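Local coordinates for protein galactokinase (PDB 6TEQ) that probably phosphorylates galactose with ATP as a GHMP-family sugar kinase, and here holds 2-deoxy-2-fluoro-galactose in its sugar pocket, at residues R40-G45 / C55-L60; I44-D49 / R363-G368; I66-R71 / D154-L159. All coordinates share one frame; numbering follows the deposited sequence. Where two conformers were deposited one is given.

Contact 1 of 3, residues R40-G45 / C55-L60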
loop_
_atom_site.group_PDB
_atom_site.type_symbol
_atom_site.label_atom_id
_atom_site.label_comp_id
_atom_site.label_asym_id
_atom_site.label_seq_id
_atom_site.Cartn_x
_atom_site.Cartn_y
_atom_site.Cartn_z
ATOM N N ARG A 40 -2.292 1.426 4.196
ATOM C CA ARG A 40 -3.377 0.795 3.447
ATOM C C ARG A 40 -3.350 -0.699 3.652
ATOM O O ARG A 40 -2.252 -1.300 3.837
ATOM C CB ARG A 40 -3.262 1.154 1.962
ATOM C CG ARG A 40 -2.064 0.588 1.229
ATOM C CD ARG A 40 -2.341 -0.730 0.575
ATOM N NE ARG A 40 -1.117 -1.329 0.040
ATOM C CZ ARG A 40 -0.278 -2.106 0.692
ATOM N NH1 ARG A 40 0.815 -2.542 0.069
ATOM N NH2 ARG A 40 -0.555 -2.567 1.906
ATOM N N VAL A 41 -4.511 -1.316 3.447
ATOM C CA VAL A 41 -4.566 -2.775 3.179
ATOM C C VAL A 41 -5.260 -3.012 1.839
ATOM O O VAL A 41 -6.364 -2.526 1.593
ATOM C CB VAL A 41 -5.237 -3.558 4.318
ATOM C CG1 VAL A 41 -4.299 -3.831 5.458
ATOM C CG2 VAL A 41 -6.406 -2.810 4.889
ATOM N N ASN A 42 -4.618 -3.826 1.025
ATOM C CA ASN A 42 -5.206 -4.248 -0.249
ATOM C C ASN A 42 -6.152 -5.394 0.075
ATOM O O ASN A 42 -5.715 -6.440 0.520
ATOM C CB ASN A 42 -4.155 -4.584 -1.286
ATOM C CG ASN A 42 -4.749 -4.587 -2.667
ATOM O OD1 ASN A 42 -5.804 -3.997 -2.887
ATOM N ND2 ASN A 42 -4.069 -5.297 -3.546
ATOM N N LEU A 43 -7.431 -5.204 -0.167
ATOM C CA LEU A 43 -8.371 -6.282 0.156
ATOM C C LEU A 43 -8.099 -7.450 -0.789
ATOM O O LEU A 43 -8.174 -8.606 -0.358
ATOM C CB LEU A 43 -9.811 -5.810 0.074
ATOM C CG LEU A 43 -10.234 -4.706 1.023
ATOM C CD1 LEU A 43 -11.628 -4.285 0.673
ATOM C CD2 LEU A 43 -10.133 -5.135 2.484
ATOM N N ILE A 44 -7.944 -7.152 -2.075
ATOM C CA ILE A 44 -7.695 -8.178 -3.109
ATOM C C ILE A 44 -7.255 -7.449 -4.361
ATOM O O ILE A 44 -7.440 -6.250 -4.467
ATOM C CB ILE A 44 -9.022 -8.986 -3.290
ATOM C CG1 ILE A 44 -8.782 -10.288 -4.014
ATOM C CG2 ILE A 44 -10.141 -8.196 -3.921
ATOM C CD1 ILE A 44 -9.938 -11.275 -3.927
ATOM N N GLY A 45 -6.601 -8.192 -5.229
ATOM C CA GLY A 45 -5.995 -7.658 -6.452
ATOM C C GLY A 45 -4.547 -7.370 -6.199
ATOM O O GLY A 45 -4.117 -6.229 -6.250
ATOM N N CYS A 55 -7.384 -3.454 -8.577
ATOM C CA CYS A 55 -7.024 -3.552 -7.142
ATOM C C CYS A 55 -8.202 -3.071 -6.317
ATOM O O CYS A 55 -9.112 -2.422 -6.873
ATOM C CB CYS A 55 -5.767 -2.755 -6.800
ATOM S SG CYS A 55 -4.420 -2.943 -8.001
ATOM N N LEU A 56 -8.158 -3.364 -5.027
ATOM C CA LEU A 56 -9.226 -2.957 -4.098
ATOM C C LEU A 56 -8.680 -2.657 -2.720
ATOM O O LEU A 56 -8.947 -3.415 -1.782
ATOM C CB LEU A 56 -10.299 -4.047 -4.092
ATOM C CG LEU A 56 -11.617 -3.629 -3.467
ATOM C CD1 LEU A 56 -12.327 -2.570 -4.320
ATOM C CD2 LEU A 56 -12.505 -4.835 -3.294
ATOM N N PRO A 57 -7.931 -1.539 -2.585
ATOM C CA PRO A 57 -7.456 -1.168 -1.254
ATOM C C PRO A 57 -8.440 -0.307 -0.465
ATOM O O PRO A 57 -9.360 0.272 -0.992
ATOM C CB PRO A 57 -6.207 -0.334 -1.572
ATOM C CG PRO A 57 -6.530 0.347 -2.909
ATOM C CD PRO A 57 -7.288 -0.758 -3.691
ATOM N N ILE A 58 -8.211 -0.362 0.848
ATOM C CA ILE A 58 -8.772 0.600 1.826
ATOM C C ILE A 58 -7.615 1.323 2.471
ATOM O O ILE A 58 -6.486 0.753 2.574
ATOM C CB ILE A 58 -9.662 -0.086 2.865
ATOM C CG1 ILE A 58 -8.907 -1.118 3.689
ATOM C CG2 ILE A 58 -10.877 -0.674 2.184
ATOM C CD1 ILE A 58 -9.607 -1.566 4.920
ATOM N N ALA A 59 -7.905 2.522 2.924
ATOM C CA ALA A 59 -6.934 3.285 3.719
ATOM C C ALA A 59 -7.139 2.876 5.173
ATOM O O ALA A 59 -8.306 2.844 5.676
ATOM C CB ALA A 59 -7.152 4.750 3.540
ATOM N N LEU A 60 -6.059 2.598 5.881
ATOM C CA LEU A 60 -6.136 2.359 7.329
ATOM C C LEU A 60 -6.369 3.663 8.098
ATOM O O LEU A 60 -6.060 4.758 7.633
ATOM C CB LEU A 60 -4.861 1.677 7.791
ATOM C CG LEU A 60 -4.686 0.228 7.384
ATOM C CD1 LEU A 60 -3.270 -0.161 7.717
ATOM C CD2 LEU A 60 -5.663 -0.654 8.140
#
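Asn42 reaches across the hairpin with its amide. OD1 accepts the backbone N-H of Leu56, with Leu56 N 3.2 Å from Asn42 OD1 and in the plane of the side-chain carbonyl. At the other end of the amide, Asn42 ND2 donates to Gly45 O at 2.9 Å. CG, anti to the backbone N (chi1 -162°), sets the amide between these two partners. Gly45 O lies in the amide plane of Asn42, but ND2 sits above the plane of the Gly45 carbonyl. ND2 also bonds to Glu46 OE1, so the rotation of the amide is fixed from both ends. Leu56 N makes a second, weak bond to Ile44 O. Leu43 N donates to Leu56 O at 2.8 Å.

Val41 and Ile58 form an antiparallel hydrogen-bonded pair. Val41 N lies 3.0 Å from Ile58 O, and Ile58 N lies 2.9 Å from Val41 O. Their side chains, on one face of the sheet, run side by side and point the same way. Leu43 crosses Ile58 at about a right angle, its CD1 4.0 Å from Ile58 CG2. Leu56 CD2 touches Leu43 CD1 at 4.1 Å. Arg40, Asn42, Pro57 and Ala59 are on the other face, where Arg40 NE forms a salt bridge with Asp191. Arg40 and Asn42 thus bring polar groups to the sugar pocket. Through Asn42 the strand pairing is tied to Glu46, a galactose-binding residue.

Contact 2 of 3, residues I44-D49 / R363-G368. With GAF (2-deoxy-2-fluoro-alpha-D-galactopyranose), chain M.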
loop_
_atom_site.group_PDB
_atom_site.type_symbol
_atom_site.label_atom_id
_atom_site.label_comp_id
_atom_site.label_asym_id
_atom_site.label_seq_id
_atom_site.Cartn_x
_atom_site.Cartn_y
_atom_site.Cartn_z
ATOM N N ILE A 44 -7.944 -7.152 -2.075
ATOM C CA ILE A 44 -7.695 -8.178 -3.109
ATOM C C ILE A 44 -7.255 -7.449 -4.361
ATOM O O ILE A 44 -7.440 -6.250 -4.467
ATOM C CB ILE A 44 -9.022 -8.986 -3.290
ATOM C CG1 ILE A 44 -8.782 -10.288 -4.014
ATOM C CG2 ILE A 44 -10.141 -8.196 -3.921
ATOM C CD1 ILE A 44 -9.938 -11.275 -3.927
ATOM N N GLY A 45 -6.601 -8.192 -5.229
ATOM C CA GLY A 45 -5.995 -7.658 -6.452
ATOM C C GLY A 45 -4.547 -7.370 -6.199
ATOM O O GLY A 45 -4.117 -6.229 -6.250
ATOM N N GLU A 46 -3.825 -8.421 -5.931
ATOM C CA GLU A 46 -2.445 -8.371 -5.496
ATOM C C GLU A 46 -1.532 -8.766 -6.645
ATOM O O GLU A 46 -1.801 -9.688 -7.433
ATOM C CB GLU A 46 -2.227 -9.318 -4.323
ATOM C CG GLU A 46 -1.197 -8.821 -3.336
ATOM C CD GLU A 46 -1.763 -7.651 -2.513
ATOM O OE1 GLU A 46 -1.470 -6.468 -2.883
ATOM O OE2 GLU A 46 -2.555 -7.898 -1.542
ATOM N N HIS A 47 -0.512 -7.948 -6.788
ATOM C CA HIS A 47 0.455 -8.097 -7.855
ATOM C C HIS A 47 -0.203 -7.895 -9.215
ATOM O O HIS A 47 0.248 -8.509 -10.204
ATOM C CB HIS A 47 1.244 -9.334 -7.669
ATOM C CG HIS A 47 2.300 -9.248 -6.648
ATOM N ND1 HIS A 47 3.514 -8.611 -6.862
ATOM C CD2 HIS A 47 2.309 -9.662 -5.338
ATOM C CE1 HIS A 47 4.186 -8.673 -5.724
ATOM N NE2 HIS A 47 3.494 -9.284 -4.810
ATOM N N THR A 48 -1.183 -7.025 -9.268
ATOM C CA THR A 48 -1.896 -6.685 -10.492
ATOM C C THR A 48 -1.660 -5.233 -10.884
ATOM O O THR A 48 -1.827 -4.910 -12.053
ATOM C CB THR A 48 -3.398 -6.894 -10.292
ATOM O OG1 THR A 48 -3.869 -6.145 -9.177
ATOM C CG2 THR A 48 -3.761 -8.337 -10.070
ATOM N N ASP A 49 -1.297 -4.359 -9.952
ATOM C CA ASP A 49 -1.162 -2.929 -10.299
ATOM C C ASP A 49 -0.178 -2.683 -11.451
ATOM O O ASP A 49 -0.531 -1.942 -12.407
ATOM C CB ASP A 49 -0.904 -2.087 -9.082
ATOM C CG ASP A 49 0.349 -2.315 -8.270
ATOM O OD1 ASP A 49 0.947 -3.372 -8.426
ATOM O OD2 ASP A 49 0.708 -1.370 -7.512
ATOM N N ARG A 363 -5.867 -13.852 3.924
ATOM C CA ARG A 363 -4.853 -13.768 2.883
ATOM C C ARG A 363 -3.765 -12.830 3.349
ATOM O O ARG A 363 -4.052 -11.837 4.018
ATOM C CB ARG A 363 -5.442 -13.266 1.551
ATOM C CG ARG A 363 -6.134 -11.917 1.618
ATOM C CD ARG A 363 -6.834 -11.523 0.342
ATOM N NE ARG A 363 -5.848 -11.308 -0.676
ATOM C CZ ARG A 363 -5.044 -10.247 -0.816
ATOM N NH1 ARG A 363 -4.057 -10.321 -1.670
ATOM N NH2 ARG A 363 -5.244 -9.126 -0.196
ATOM N N MET A 364 -2.580 -13.056 2.816
ATOM C CA MET A 364 -1.565 -11.996 2.853
ATOM C C MET A 364 -2.082 -10.756 2.106
ATOM O O MET A 364 -2.913 -10.867 1.204
ATOM C CB MET A 364 -0.289 -12.504 2.241
ATOM C CG MET A 364 -0.362 -12.959 0.772
ATOM S SD MET A 364 1.130 -12.628 -0.151
ATOM C CE MET A 364 0.990 -10.858 -0.345
ATOM N N THR A 365 -1.588 -9.587 2.483
ATOM C CA THR A 365 -1.893 -8.311 1.796
ATOM C C THR A 365 -0.583 -7.583 1.465
ATOM O O THR A 365 0.428 -7.708 2.214
ATOM C CB THR A 365 -2.819 -7.404 2.652
ATOM O OG1 THR A 365 -3.361 -6.342 1.848
ATOM C CG2 THR A 365 -2.161 -6.837 3.893
ATOM N N GLY A 366 -0.593 -6.898 0.329
ATOM C CA GLY A 366 0.552 -6.144 -0.097
ATOM C C GLY A 366 1.527 -7.023 -0.920
ATOM O O GLY A 366 1.134 -8.018 -1.477
ATOM N N GLY A 367 2.806 -6.652 -0.890
ATOM C CA GLY A 367 3.799 -7.285 -1.760
ATOM C C GLY A 367 4.120 -8.698 -1.395
ATOM O O GLY A 367 4.436 -9.451 -2.265
ATOM N N GLY A 368 4.015 -9.055 -0.139
ATOM C CA GLY A 368 4.433 -10.381 0.301
ATOM C C GLY A 368 5.840 -10.435 0.847
ATOM O O GLY A 368 6.398 -9.399 1.231
HETATM C C1 GAF M . 3.816 -3.686 -3.037
HETATM C C2 GAF M . 3.844 -2.540 -4.025
HETATM F F2 GAF M . 4.278 -1.425 -3.388
HETATM C C3 GAF M . 2.483 -2.285 -4.636
HETATM O O3 GAF M . 2.616 -1.417 -5.718
HETATM C C4 GAF M . 1.854 -3.603 -5.179
HETATM O O4 GAF M . 2.510 -4.106 -6.336
HETATM C C5 GAF M . 1.869 -4.623 -4.092
HETATM O O5 GAF M . 3.187 -4.825 -3.641
HETATM C C6 GAF M . 1.299 -5.962 -4.511
HETATM O O6 GAF M . -0.078 -5.853 -4.870
HETATM O O1 GAF M . 3.085 -3.167 -1.941
#
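Glu46 and His47 meet Gly366 and Gly367 beside the C6 end of the bound fluorosugar. His47 N donates to GAF O6 at 2.9 Å, and the bond is nearly straight (176°). Glu46 OE1 is close to the same oxygen, with GAF O6 2.5 Å away. Gly367 CA approaches the ring oxygen GAF O5 at 3.2 Å. The Asp49 carboxylate meets the sugar at O3 and O4, with Asp49 OD2 2.6 Å from GAF O3. GAF C6 sits over the centre of the His47 ring. At the edge of that ring, His47 NE2 donates to Gly367 O at 2.7 Å, with the acceptor in the ring plane. His47 ND1 bonds to Tyr50 OH, so both ring nitrogens have partners.

Residues 44-49 lie in the galactokinase galactose-binding signature, and residues 363-368 run from a strand into a glycine-rich loop in the GHMP kinase C-terminal region.

Arg363 makes a salt bridge to Glu46. NH1 and NH2 both reach OE2 from the same face of the carboxylate plane, NH1 on its anti side. Arg363 NH1 lies 2.9 Å and Arg363 NH2 3.2 Å from Glu46 OE2. The carboxylate and guanidinium planes are 22° apart. Gly366 N adds a weak bond to OE2. Ile44 CA covers one face of the guanidinium. Further out, Arg363 NE bonds to Ser332 OG on helix 322-338, and Glu306 OE2 takes the N-H groups of Gly45 and Glu46.

Contact 3 of 3, residues I66-R71 / D154-L159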
loop_
_atom_site.group_PDB
_atom_site.type_symbol
_atom_site.label_atom_id
_atom_site.label_comp_id
_atom_site.label_asym_id
_atom_site.label_seq_id
_atom_site.Cartn_x
_atom_site.Cartn_y
_atom_site.Cartn_z
ATOM N N ILE A 66 3.090 14.596 8.965
ATOM C CA ILE A 66 4.259 15.406 8.557
ATOM C C ILE A 66 3.992 16.828 9.000
ATOM O O ILE A 66 3.023 17.461 8.525
ATOM C CB ILE A 66 4.571 15.376 7.073
ATOM C CG1 ILE A 66 5.906 16.060 6.709
ATOM C CG2 ILE A 66 3.397 15.815 6.216
ATOM C CD1 ILE A 66 6.165 16.108 5.233
ATOM N N ALA A 67 4.867 17.333 9.849
ATOM C CA ALA A 67 4.916 18.800 10.136
ATOM C C ALA A 67 5.933 19.382 9.140
ATOM O O ALA A 67 7.058 18.870 9.065
ATOM C CB ALA A 67 5.284 19.031 11.577
ATOM N N LEU A 68 5.541 20.351 8.329
ATOM C CA LEU A 68 6.431 20.881 7.281
ATOM C C LEU A 68 6.438 22.393 7.232
ATOM O O LEU A 68 5.392 23.030 7.511
ATOM C CB LEU A 68 5.986 20.271 5.944
ATOM C CG LEU A 68 6.845 20.635 4.709
ATOM C CD1 LEU A 68 6.920 19.480 3.737
ATOM C CD2 LEU A 68 6.315 21.889 4.028
ATOM N N LYS A 69 7.579 22.942 6.841
ATOM C CA LYS A 69 7.691 24.389 6.522
ATOM C C LYS A 69 8.560 24.495 5.293
ATOM O O LYS A 69 9.617 23.882 5.234
ATOM C CB LYS A 69 8.274 25.200 7.683
ATOM C CG LYS A 69 8.286 26.684 7.438
ATOM C CD LYS A 69 8.758 27.428 8.655
ATOM C CE LYS A 69 8.698 28.919 8.429
ATOM N NZ LYS A 69 9.429 29.579 9.497
ATOM N N PRO A 70 8.146 25.287 4.292
ATOM C CA PRO A 70 8.985 25.439 3.099
ATOM C C PRO A 70 10.196 26.290 3.480
ATOM O O PRO A 70 10.123 27.050 4.412
ATOM C CB PRO A 70 8.071 26.171 2.124
ATOM C CG PRO A 70 7.124 26.959 3.024
ATOM C CD PRO A 70 6.900 26.080 4.261
ATOM N N ARG A 71 11.208 26.209 2.649
ATOM C CA ARG A 71 12.426 27.042 2.753
ATOM C C ARG A 71 12.577 27.901 1.503
ATOM O O ARG A 71 12.056 27.508 0.450
ATOM C CB ARG A 71 13.623 26.130 2.935
ATOM C CG ARG A 71 13.663 25.351 4.253
ATOM C CD ARG A 71 14.843 24.376 4.359
ATOM N NE ARG A 71 16.097 25.129 4.411
ATOM C CZ ARG A 71 16.804 25.374 5.481
ATOM N NH1 ARG A 71 17.874 26.129 5.315
ATOM N NH2 ARG A 71 16.444 24.941 6.700
ATOM N N ASP A 154 2.507 20.374 -2.068
ATOM C CA ASP A 154 1.490 20.945 -2.971
ATOM C C ASP A 154 0.829 22.128 -2.271
ATOM O O ASP A 154 0.566 23.140 -2.919
ATOM C CB ASP A 154 0.496 19.882 -3.398
ATOM C CG ASP A 154 -0.700 20.435 -4.150
ATOM O OD1 ASP A 154 -0.525 20.593 -5.386
ATOM O OD2 ASP A 154 -1.690 20.845 -3.477
ATOM N N ASP A 155 0.476 21.947 -1.021
ATOM C CA ASP A 155 -0.202 22.987 -0.237
ATOM C C ASP A 155 0.720 24.179 -0.069
ATOM O O ASP A 155 0.266 25.301 -0.466
ATOM C CB ASP A 155 -0.694 22.361 1.064
ATOM C CG ASP A 155 -1.638 23.203 1.879
ATOM O OD1 ASP A 155 -1.495 24.421 1.794
ATOM O OD2 ASP A 155 -2.364 22.654 2.689
ATOM N N VAL A 156 1.907 24.002 0.498
ATOM C CA VAL A 156 2.706 25.205 0.924
ATOM C C VAL A 156 3.142 25.940 -0.323
ATOM O O VAL A 156 3.373 27.158 -0.198
ATOM C CB VAL A 156 3.839 24.917 1.903
ATOM C CG1 VAL A 156 3.267 24.261 3.166
ATOM C CG2 VAL A 156 4.912 24.052 1.242
ATOM N N TYR A 157 3.404 25.210 -1.406
ATOM C CA TYR A 157 3.862 25.865 -2.653
ATOM C C TYR A 157 2.668 26.235 -3.559
ATOM O O TYR A 157 2.911 26.819 -4.612
ATOM C CB TYR A 157 4.945 25.025 -3.314
ATOM C CG TYR A 157 6.265 25.069 -2.601
ATOM C CD1 TYR A 157 6.884 26.296 -2.397
ATOM C CD2 TYR A 157 6.820 23.948 -1.988
ATOM C CE1 TYR A 157 8.058 26.425 -1.660
ATOM C CE2 TYR A 157 8.068 24.039 -1.366
ATOM C CZ TYR A 157 8.679 25.279 -1.192
ATOM O OH TYR A 157 9.892 25.367 -0.580
ATOM N N GLY A 158 1.404 26.006 -3.138
ATOM C CA GLY A 158 0.206 26.446 -3.877
ATOM C C GLY A 158 0.143 25.878 -5.277
ATOM O O GLY A 158 -0.158 26.609 -6.258
ATOM N N LEU A 159 0.447 24.603 -5.447
ATOM C CA LEU A 159 0.565 24.042 -6.823
ATOM C C LEU A 159 -0.834 23.779 -7.352
ATOM O O LEU A 159 -0.943 23.747 -8.596
ATOM C CB LEU A 159 1.393 22.779 -6.876
ATOM C CG LEU A 159 2.813 22.839 -6.306
ATOM C CD1 LEU A 159 3.510 21.499 -6.529
ATOM C CD2 LEU A 159 3.568 23.980 -6.927
#
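Tyr157 OH is the polar atom that meets Pro70 and Arg71, and it is hydrogen-bonded to Gly124 O. Arg71 O is a near neighbour, 3.2 Å from Tyr157 OH, at the edge of the ring and near its plane. This is a close approach and not a bond. Pro70 CB presses on the same end of the tyrosine, 3.4 Å from Tyr157 OH and 3.5 Å from Tyr157 CZ. Tyr157 CG stands anti to the carbonyl carbon (chi1 -73°), and the ring runs over to Pro70.

The rest of the contact is apolar. Val156 CG2 meets Leu68 CD2 at 3.8 Å and Pro70 CB at 3.9 Å. Both Leu68 and Pro70 cross the valine at a slant. Val156 CB faces CG and CD of the proline ring. Val156 CG2 also covers one face of the Tyr157 ring, off its centre.

The helix stops here in a Schellman motif. Leu159 N bonds to Asp154 O, Gly158 N bonds to Asp155 O, and Gly158 has positive phi.

The contact is near the protein surface, away from the sugar site. It lays the C-terminal end of helix 141-156 on the end of strand 54-70. Trp35 of strand 33-42 touches both Val156 and Leu68, and Phe125 of strand 125-131 packs on Leu68.

How the contacts relate
From the N terminus, strand 33-42 leads into contact 1, which closes a short loop between residues 40-45 and 55-60 and makes a beta hairpin. Contact 2 starts from the same stretch, sharing Ile44 and Gly45, and closes more than 300 residues later at 363-368. The two also touch in space, where Asn42 O probably bonds to Thr365 OG1. Strand 54-70 runs on from contact 1 to contact 3, so these two follow in series, their centres about 28 Å apart. Contact 3 is nested within the long loop of contact 2. It ties the sheet of strands 33-42 and 54-70 to helix 141-156, while contact 2 joins the hairpin loop to strand 361-365 of the other sheet.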